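Local coordinates for protein coenzyme A transferase (Yersinia pestis, PDB 3QLI) that probably transfers coenzyme A from an acyl-CoA to a carboxylate such as acetate, at residues A[259-264]-A[289-294]. Numbering follows the deposited sequence.
Sequences LGIHTE and GRSVFT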
loop_
_atom_site.group_PDB
_atom_site.type_symbol
_atom_site.label_atom_id
_atom_site.label_comp_id
_atom_site.label_asym_id
_atom_site.label_seq_id
_atom_site.Cartn_x
_atom_site.Cartn_y
_atom_site.Cartn_z
ATOM N N LEU A 259 -4.993 -3.328 -27.883
ATOM C CA LEU A 259 -5.061 -3.375 -26.422
ATOM C C LEU A 259 -4.266 -4.564 -25.888
ATOM O O LEU A 259 -4.016 -5.550 -26.603
ATOM C CB LEU A 259 -6.506 -3.462 -25.942
ATOM C CG LEU A 259 -7.410 -2.303 -26.361
ATOM C CD1 LEU A 259 -8.793 -2.419 -25.719
ATOM C CD2 LEU A 259 -6.766 -0.982 -25.984
ATOM N N GLY A 260 -3.856 -4.459 -24.626
ATOM C CA GLY A 260 -3.208 -5.565 -23.947
ATOM C C GLY A 260 -4.012 -5.948 -22.720
ATOM O O GLY A 260 -4.904 -5.199 -22.291
ATOM N N ILE A 261 -3.700 -7.110 -22.149
ATOM C CA ILE A 261 -4.343 -7.543 -20.913
ATOM C C ILE A 261 -3.298 -7.963 -19.888
ATOM O O ILE A 261 -2.428 -8.784 -20.177
ATOM C CB ILE A 261 -5.301 -8.738 -21.150
ATOM C CG1 ILE A 261 -6.552 -8.296 -21.923
ATOM C CG2 ILE A 261 -5.716 -9.380 -19.809
ATOM C CD1 ILE A 261 -7.452 -9.456 -22.319
ATOM N N HIS A 262 -3.375 -7.367 -18.704
ATOM C CA HIS A 262 -2.645 -7.844 -17.529
ATOM C C HIS A 262 -3.566 -7.590 -16.353
ATOM O O HIS A 262 -3.632 -6.471 -15.812
ATOM C CB HIS A 262 -1.320 -7.091 -17.355
ATOM C CG HIS A 262 -0.539 -7.517 -16.147
ATOM N ND1 HIS A 262 0.631 -8.243 -16.228
ATOM C CD2 HIS A 262 -0.768 -7.323 -14.825
ATOM C CE1 HIS A 262 1.093 -8.468 -15.010
ATOM N NE2 HIS A 262 0.267 -7.909 -14.139
ATOM N N THR A 263 -4.296 -8.631 -15.972
ATOM C CA THR A 263 -5.429 -8.476 -15.086
ATOM C C THR A 263 -5.307 -9.498 -13.965
ATOM O O THR A 263 -4.629 -10.516 -14.123
ATOM C CB THR A 263 -6.728 -8.684 -15.884
ATOM O OG1 THR A 263 -7.858 -8.343 -15.069
ATOM C CG2 THR A 263 -6.834 -10.141 -16.393
ATOM N N GLU A 264 -5.927 -9.222 -12.822
ATOM C CA GLU A 264 -5.968 -10.233 -11.768
ATOM C C GLU A 264 -6.948 -11.327 -12.169
ATOM O O GLU A 264 -6.562 -12.481 -12.340
ATOM C CB GLU A 264 -6.369 -9.622 -10.431
ATOM C CG GLU A 264 -6.376 -10.634 -9.267
ATOM C CD GLU A 264 -7.097 -10.077 -8.049
ATOM O OE1 GLU A 264 -6.657 -9.038 -7.520
ATOM O OE2 GLU A 264 -8.112 -10.675 -7.638
ATOM N N GLY A 289 2.502 -10.091 -26.452
ATOM C CA GLY A 289 1.801 -11.063 -27.269
ATOM C C GLY A 289 0.846 -11.976 -26.507
ATOM O O GLY A 289 0.125 -12.759 -27.117
ATOM N N ARG A 290 0.829 -11.894 -25.181
ATOM C CA ARG A 290 -0.027 -12.808 -24.416
ATOM C C ARG A 290 -0.828 -12.089 -23.335
ATOM O O ARG A 290 -0.338 -11.152 -22.710
ATOM C CB ARG A 290 0.774 -13.991 -23.848
ATOM C CG ARG A 290 1.776 -13.620 -22.790
ATOM C CD ARG A 290 2.802 -14.725 -22.544
ATOM N NE ARG A 290 3.828 -14.275 -21.596
ATOM C CZ ARG A 290 4.965 -14.917 -21.355
ATOM N NH1 ARG A 290 5.243 -16.058 -21.984
ATOM N NH2 ARG A 290 5.826 -14.414 -20.486
ATOM N N SER A 291 -2.077 -12.513 -23.151
ATOM C CA SER A 291 -2.939 -11.942 -22.126
ATOM C C SER A 291 -2.635 -12.640 -20.803
ATOM O O SER A 291 -2.729 -13.866 -20.705
ATOM C CB SER A 291 -4.417 -12.133 -22.485
ATOM O OG SER A 291 -4.776 -11.396 -23.643
ATOM N N VAL A 292 -2.252 -11.857 -19.800
ATOM C CA VAL A 292 -1.847 -12.404 -18.496
ATOM C C VAL A 292 -2.952 -12.224 -17.465
ATOM O O VAL A 292 -3.586 -11.153 -17.408
ATOM C CB VAL A 292 -0.542 -11.725 -18.004
ATOM C CG1 VAL A 292 -0.270 -12.042 -16.543
ATOM C CG2 VAL A 292 0.639 -12.159 -18.880
ATOM N N PHE A 293 -3.193 -13.275 -16.667
ATOM C CA PHE A 293 -4.191 -13.248 -15.595
ATOM C C PHE A 293 -3.748 -14.214 -14.493
ATOM O O PHE A 293 -2.881 -15.057 -14.723
ATOM C CB PHE A 293 -5.579 -13.656 -16.114
ATOM C CG PHE A 293 -5.696 -15.131 -16.456
ATOM C CD1 PHE A 293 -6.350 -16.008 -15.599
ATOM C CD2 PHE A 293 -5.127 -15.637 -17.628
ATOM C CE1 PHE A 293 -6.456 -17.363 -15.898
ATOM C CE2 PHE A 293 -5.224 -16.994 -17.944
ATOM C CZ PHE A 293 -5.890 -17.861 -17.079
ATOM N N THR A 294 -4.324 -14.093 -13.300
ATOM C CA THR A 294 -3.950 -15.008 -12.219
ATOM C C THR A 294 -5.049 -16.013 -11.836
ATOM O O THR A 294 -4.743 -17.112 -11.387
ATOM C CB THR A 294 -3.386 -14.273 -10.976
ATOM O OG1 THR A 294 -2.484 -15.145 -10.285
ATOM C CG2 THR A 294 -4.492 -13.809 -10.024
#
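A parallel beta pairing that ends at the active-site glutamate forms where strand 260-261, the edge of the mixed C-terminal sheet, runs on through 262-264 beside Ser-291 to Thr-294, which come after helix 268-276. Val-292 sits in register with His-262 and straddles it: its N donates to Ile-261 O (3.1 Å, nearly straight at 174° but from well above the carbonyl plane), and its O accepts Thr-263 N at 3.0 Å. Lys-284 NZ also hydrogen-bonds Ile-261 O. On one face Ile-261 CD1 lies against Ser-291 CB and OG, whose hydroxyl is held by Asn-281; Ile-261 packs on Leu-270 and Ile-274, Ser-291 on Ile-274. On the other, His-262 and Val-292 point the same way, ND1 being 3.9 Å from CG1, while NE2 bonds to Val-320 O. Back on the Ile-261 side, Thr-263 CG2 touches Phe-293 CB, and Phe-293 CA makes a CA-H...O contact with Thr-263 O. With CG anti to the backbone N (chi1 -178°), Glu-264, to which CoA can be covalently linked, leads from the pairing into the pocket, where OE1 bonds to Asn-321 ND2 and an acetate, probably from the crystallisation liquor, lies about 3 Å from its side chain (nearest atoms). Thr-294 N donates to Glu-264 O at 2.9 Å, and Thr-294 CG2 meets Glu-264 CG at 3.8 Å.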